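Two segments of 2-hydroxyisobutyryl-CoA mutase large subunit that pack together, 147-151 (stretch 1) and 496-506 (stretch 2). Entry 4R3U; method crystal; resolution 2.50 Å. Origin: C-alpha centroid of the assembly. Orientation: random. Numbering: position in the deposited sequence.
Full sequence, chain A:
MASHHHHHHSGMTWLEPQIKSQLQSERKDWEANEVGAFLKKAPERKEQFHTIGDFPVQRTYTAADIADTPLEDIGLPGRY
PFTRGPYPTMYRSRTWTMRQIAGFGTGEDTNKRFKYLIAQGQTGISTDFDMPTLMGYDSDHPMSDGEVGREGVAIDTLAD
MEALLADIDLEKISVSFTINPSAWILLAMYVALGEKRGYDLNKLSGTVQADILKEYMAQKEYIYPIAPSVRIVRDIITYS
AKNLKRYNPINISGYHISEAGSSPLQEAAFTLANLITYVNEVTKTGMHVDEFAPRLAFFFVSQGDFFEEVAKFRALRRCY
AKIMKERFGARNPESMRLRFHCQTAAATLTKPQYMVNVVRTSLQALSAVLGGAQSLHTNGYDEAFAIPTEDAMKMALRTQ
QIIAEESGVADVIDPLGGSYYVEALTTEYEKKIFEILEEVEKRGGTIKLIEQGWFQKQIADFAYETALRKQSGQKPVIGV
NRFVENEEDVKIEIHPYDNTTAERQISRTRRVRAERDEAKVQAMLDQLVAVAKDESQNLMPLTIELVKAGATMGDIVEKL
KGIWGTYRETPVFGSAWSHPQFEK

Stretch 1 (147-151) EVGRE
Stretch 2 496-506: PYDNTTAERQI

A very short hydrogen bond, 2.5 Å from Y497 OH to V148 O, is the most unusual feature of this contact in the large subunit of 2-hydroxyisobutyryl-CoA mutase: the phenol donates to a backbone carbonyl almost 350 residues away in sequence. It illustrates a general principle, that a tyrosine can join two distant pieces of a chain by using its ring face and its hydroxyl at once.

The irregular segment 147-151 contains neither helix nor strand. V148 is extended (phi/psi -69/123), G149 turns into the left-handed region (60/14), and R150 returns to negative phi (-75/-60). Against it lies a segment that begins as an extended loop at Y497 (-89/131) and D498 (-86/114), passes through a type I turn from D498 to T501, and continues as a helix that runs past I506. The register is set by three CA-CA pairs: V148 with A502 at 5.6 Å, G149 with T501 at 6.3 Å, and R150 with Y497 at 6.3 Å. The two chains thus run in opposite senses, and together they bury 343 Å².

Y497 points its CA-CB bond toward the first stretch, with chi1 t (180°) and chi2 65°. This carries the hydroxyl to V148 O while the ring edge passes G149, whose C lies 3.7 Å from Y497 CE1. One face of the ring is covered by the guanidinium of R150: R150 CZ sits 3.9 Å from the Y497 ring centroid, 20° off the normal, a cation-pi arrangement in which positive charge meets the pi cloud. The R150 side chain, t, t, m with chi4 -77°, starts sideways yet brings NH2 to 3.3 Å from Y497 CE2. A water extends the phenol's network, donating to Y497 OH at 3.1 Å and accepting from V148 N at 3.0 Å, so both backbone polar atoms of V148 are engaged.

Beyond the ring the contact is mostly van der Waals packing. V148, chi1 t, faces the helix and rests its CB 4.3 Å from A502 CB, while V148 CG1 meets the aliphatic part of Q505 (t, p) at CG, 3.9 Å away. T501, chi1 m, places CG2 3.4 Å from V148 O and 3.8 Å from G149 CA. An ideal CB on G149 would fall only 2.5 Å from T501 CG2, a clash; this close packing and the positive phi both suit glycine.

The second stretch is organised by its own bonds. D498, chi1 t, caps the turn by accepting from T500 N at OD1 (3.1 Å); the same OD1 accepts from T500 OG1 at 2.7 Å. D498 O accepts hydrogen bonds from T501 N (3.2 Å) and T501 OG1 (2.7 Å). R504 folds back toward the start of the segment: R504 NH2 forms a salt bridge with D498 OD2 (2.8 Å), and R504 NE donates to T500 OG1 (3.0 Å). Backbone bonds from R504 N to T500 O and from Q505 N to T501 O, each 2.9 Å, carry the helix onward.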

ATOM      1  N   GLU A 147      -1.907 -13.875  33.861  1.00 28.41           N
ATOM      2  CA  GLU A 147      -2.199 -14.057  32.438  1.00 25.92           C
ATOM      3  C   GLU A 147      -3.671 -13.867  32.075  1.00 28.20           C
ATOM      4  O   GLU A 147      -4.004 -13.943  30.889  1.00 28.04           O
ATOM      5  CB  GLU A 147      -1.691 -15.432  31.947  1.00 26.75           C
ATOM      6  CG  GLU A 147      -0.205 -15.661  32.175  1.00 31.49           C
ATOM      7  CD  GLU A 147       0.548 -16.421  31.107  1.00 35.42           C
ATOM      8  OE1 GLU A 147       1.473 -17.182  31.471  1.00 43.62           O
ATOM      9  OE2 GLU A 147       0.251 -16.221  29.909  1.00 31.27           O
ATOM     10  N   VAL A 148      -4.544 -13.592  33.072  1.00 23.94           N
ATOM     11  CA  VAL A 148      -5.996 -13.432  32.818  1.00 23.94           C
ATOM     12  C   VAL A 148      -6.315 -12.153  32.019  1.00 28.29           C
ATOM     13  O   VAL A 148      -5.964 -11.063  32.470  1.00 29.53           O
ATOM     14  CB  VAL A 148      -6.864 -13.525  34.106  1.00 27.20           C
ATOM     15  CG1 VAL A 148      -8.342 -13.634  33.742  1.00 27.68           C
ATOM     16  CG2 VAL A 148      -6.433 -14.697  34.979  1.00 26.74           C
ATOM     17  N   GLY A 149      -6.979 -12.316  30.866  1.00 22.15           N
ATOM     18  CA  GLY A 149      -7.411 -11.241  29.979  1.00 21.30           C
ATOM     19  C   GLY A 149      -6.313 -10.364  29.420  1.00 27.99           C
ATOM     20  O   GLY A 149      -6.594  -9.286  28.879  1.00 26.95           O
ATOM     21  N   ARG A 150      -5.048 -10.815  29.551  1.00 26.97           N
ATOM     22  CA  ARG A 150      -3.867 -10.081  29.102  1.00 25.72           C
ATOM     23  C   ARG A 150      -3.651 -10.093  27.569  1.00 27.33           C
ATOM     24  O   ARG A 150      -3.643  -9.032  26.950  1.00 25.60           O
ATOM     25  CB  ARG A 150      -2.641 -10.583  29.869  1.00 24.15           C
ATOM     26  CG  ARG A 150      -1.383  -9.789  29.586  1.00 26.15           C
ATOM     27  CD  ARG A 150      -0.199 -10.217  30.435  1.00 23.08           C
ATOM     28  NE  ARG A 150      -0.373  -9.969  31.867  1.00 29.07           N
ATOM     29  CZ  ARG A 150      -0.254  -8.794  32.489  1.00 39.91           C
ATOM     30  NH1 ARG A 150       0.070  -7.703  31.809  1.00 23.26           N
ATOM     31  NH2 ARG A 150      -0.440  -8.713  33.801  1.00 30.04           N
ATOM     32  N   GLU A 151      -3.496 -11.297  26.966  1.00 23.43           N
ATOM     33  CA  GLU A 151      -3.224 -11.496  25.527  1.00 21.45           C
ATOM     34  C   GLU A 151      -4.466 -11.707  24.642  1.00 24.16           C
ATOM     35  O   GLU A 151      -4.355 -11.774  23.415  1.00 24.25           O
ATOM     36  CB  GLU A 151      -2.209 -12.641  25.345  1.00 22.46           C
ATOM     37  CG  GLU A 151      -0.840 -12.361  25.954  1.00 21.38           C
ATOM     38  CD  GLU A 151       0.276 -13.167  25.333  1.00 35.98           C
ATOM     39  OE1 GLU A 151       0.388 -14.376  25.637  1.00 28.96           O
ATOM     40  OE2 GLU A 151       1.036 -12.588  24.526  1.00 29.57           O
ATOM     41  N   PRO A 496      -3.603  -0.561  27.128  1.00 26.01           N
ATOM     42  CA  PRO A 496      -3.212  -0.987  28.482  1.00 23.95           C
ATOM     43  C   PRO A 496      -3.997  -2.182  29.005  1.00 28.51           C
ATOM     44  O   PRO A 496      -5.138  -2.455  28.611  1.00 27.58           O
ATOM     45  CB  PRO A 496      -3.490   0.255  29.325  1.00 25.73           C
ATOM     46  CG  PRO A 496      -4.668   0.942  28.593  1.00 31.50           C
ATOM     47  CD  PRO A 496      -4.729   0.407  27.173  1.00 26.99           C
ATOM     48  N   TYR A 497      -3.370  -2.872  29.944  1.00 25.53           N
ATOM     49  CA  TYR A 497      -3.955  -3.979  30.665  1.00 23.79           C
ATOM     50  C   TYR A 497      -4.647  -3.383  31.893  1.00 28.16           C
ATOM     51  O   TYR A 497      -4.057  -2.570  32.609  1.00 28.18           O
ATOM     52  CB  TYR A 497      -2.851  -4.983  31.092  1.00 23.97           C
ATOM     53  CG  TYR A 497      -3.369  -6.183  31.864  1.00 24.08           C
ATOM     54  CD1 TYR A 497      -4.225  -7.107  31.266  1.00 25.06           C
ATOM     55  CD2 TYR A 497      -3.019  -6.383  33.195  1.00 24.88           C
ATOM     56  CE1 TYR A 497      -4.744  -8.182  31.981  1.00 25.35           C
ATOM     57  CE2 TYR A 497      -3.520  -7.468  33.920  1.00 26.13           C
ATOM     58  CZ  TYR A 497      -4.378  -8.370  33.305  1.00 33.84           C
ATOM     59  OH  TYR A 497      -4.871  -9.446  33.997  1.00 32.96           O
ATOM     60  N   ASP A 498      -5.909  -3.769  32.111  1.00 25.50           N
ATOM     61  CA  ASP A 498      -6.712  -3.363  33.259  1.00 26.19           C
ATOM     62  C   ASP A 498      -6.375  -4.361  34.373  1.00 34.55           C
ATOM     63  O   ASP A 498      -6.668  -5.566  34.248  1.00 34.14           O
ATOM     64  CB  ASP A 498      -8.209  -3.420  32.886  1.00 27.46           C
ATOM     65  CG  ASP A 498      -9.208  -3.066  33.974  1.00 36.08           C
ATOM     66  OD1 ASP A 498      -8.778  -2.820  35.133  1.00 36.38           O
ATOM     67  OD2 ASP A 498     -10.420  -3.083  33.685  1.00 43.17           O
ATOM     68  N   ASN A 499      -5.746  -3.870  35.451  1.00 32.96           N
ATOM     69  CA  ASN A 499      -5.353  -4.724  36.575  1.00 33.69           C
ATOM     70  C   ASN A 499      -6.503  -5.290  37.456  1.00 37.16           C
ATOM     71  O   ASN A 499      -6.240  -6.066  38.382  1.00 38.49           O
ATOM     72  CB  ASN A 499      -4.231  -4.073  37.392  1.00 41.73           C
ATOM     73  CG  ASN A 499      -2.899  -4.043  36.667  1.00 75.34           C
ATOM     74  OD1 ASN A 499      -2.311  -2.980  36.447  1.00 71.46           O
ATOM     75  ND2 ASN A 499      -2.378  -5.210  36.286  1.00 67.02           N
ATOM     76  N   THR A 500      -7.765  -4.943  37.144  1.00 31.96           N
ATOM     77  CA  THR A 500      -8.948  -5.443  37.861  1.00 31.16           C
ATOM     78  C   THR A 500      -9.528  -6.653  37.139  1.00 35.51           C
ATOM     79  O   THR A 500     -10.436  -7.290  37.681  1.00 36.38           O
ATOM     80  CB  THR A 500     -10.054  -4.372  37.979  1.00 33.63           C
ATOM     81  OG1 THR A 500     -10.557  -4.036  36.682  1.00 39.30           O
ATOM     82  CG2 THR A 500      -9.615  -3.141  38.721  1.00 24.93           C
ATOM     83  N   THR A 501      -9.021  -6.957  35.918  1.00 32.18           N
ATOM     84  CA  THR A 501      -9.461  -8.075  35.062  1.00 31.89           C
ATOM     85  C   THR A 501      -9.517  -9.381  35.858  1.00 36.89           C
ATOM     86  O   THR A 501     -10.598  -9.983  35.909  1.00 37.03           O
ATOM     87  CB  THR A 501      -8.544  -8.228  33.820  1.00 37.27           C
ATOM     88  OG1 THR A 501      -8.546  -7.022  33.044  1.00 30.25           O
ATOM     89  CG2 THR A 501      -8.908  -9.433  32.964  1.00 29.19           C
ATOM     90  N   ALA A 502      -8.382  -9.813  36.497  1.00 31.56           N
ATOM     91  CA  ALA A 502      -8.386 -11.074  37.261  1.00 31.67           C
ATOM     92  C   ALA A 502      -9.489 -11.112  38.333  1.00 41.62           C
ATOM     93  O   ALA A 502     -10.355 -11.986  38.252  1.00 43.16           O
ATOM     94  CB  ALA A 502      -7.018 -11.375  37.857  1.00 31.68           C
ATOM     95  N   GLU A 503      -9.533 -10.100  39.244  1.00 39.08           N
ATOM     96  CA  GLU A 503     -10.542  -9.970  40.292  1.00 40.30           C
ATOM     97  C   GLU A 503     -11.976 -10.077  39.721  1.00 42.28           C
ATOM     98  O   GLU A 503     -12.773 -10.877  40.214  1.00 41.54           O
ATOM     99  CB  GLU A 503     -10.329  -8.635  41.041  1.00 43.46           C
ATOM    100  CG  GLU A 503     -11.253  -8.387  42.234  1.00 62.13           C
ATOM    101  CD  GLU A 503     -12.457  -7.501  41.943  1.00105.44           C
ATOM    102  OE1 GLU A 503     -12.280  -6.447  41.286  1.00113.99           O
ATOM    103  OE2 GLU A 503     -13.578  -7.859  42.381  1.00101.70           O
ATOM    104  N   ARG A 504     -12.266  -9.295  38.649  1.00 38.70           N
ATOM    105  CA  ARG A 504     -13.563  -9.225  37.974  1.00 37.73           C
ATOM    106  C   ARG A 504     -13.995 -10.578  37.367  1.00 45.03           C
ATOM    107  O   ARG A 504     -15.138 -11.006  37.536  1.00 45.79           O
ATOM    108  CB  ARG A 504     -13.543  -8.128  36.909  1.00 30.14           C
ATOM    109  CG  ARG A 504     -13.669  -6.711  37.473  1.00 30.93           C
ATOM    110  CD  ARG A 504     -14.004  -5.660  36.392  1.00 29.32           C
ATOM    111  NE  ARG A 504     -12.890  -5.397  35.478  1.00 23.53           N
ATOM    112  CZ  ARG A 504     -12.785  -5.843  34.227  1.00 36.18           C
ATOM    113  NH1 ARG A 504     -13.771  -6.537  33.679  1.00 31.10           N
ATOM    114  NH2 ARG A 504     -11.702  -5.571  33.504  1.00 23.33           N
ATOM    115  N   GLN A 505     -13.057 -11.246  36.689  1.00 42.03           N
ATOM    116  CA  GLN A 505     -13.242 -12.530  36.024  1.00 40.73           C
ATOM    117  C   GLN A 505     -13.464 -13.678  37.010  1.00 43.03           C
ATOM    118  O   GLN A 505     -14.433 -14.419  36.822  1.00 43.50           O
ATOM    119  CB  GLN A 505     -12.072 -12.796  35.054  1.00 40.39           C
ATOM    120  CG  GLN A 505     -12.144 -14.088  34.268  1.00 46.03           C
ATOM    121  CD  GLN A 505     -13.289 -14.210  33.304  1.00 50.95           C
ATOM    122  OE1 GLN A 505     -13.777 -13.229  32.721  1.00 43.95           O
ATOM    123  NE2 GLN A 505     -13.688 -15.448  33.072  1.00 36.64           N
ATOM    124  N   ILE A 506     -12.624 -13.803  38.067  1.00 37.77           N
ATOM    125  CA  ILE A 506     -12.762 -14.858  39.096  1.00 38.08           C
ATOM    126  C   ILE A 506     -14.124 -14.748  39.802  1.00 42.53           C
ATOM    127  O   ILE A 506     -14.804 -15.763  39.997  1.00 42.11           O
ATOM    128  CB  ILE A 506     -11.600 -14.887  40.126  1.00 41.78           C
ATOM    129  CG1 ILE A 506     -10.193 -14.541  39.543  1.00 40.83           C
ATOM    130  CG2 ILE A 506     -11.584 -16.161  40.982  1.00 43.78           C
ATOM    131  CD1 ILE A 506      -9.561 -15.431  38.624  1.00 42.29           C
TER
HETATM  132  O   HOH W   1      -3.835 -11.951  35.539  1.00 32.73           O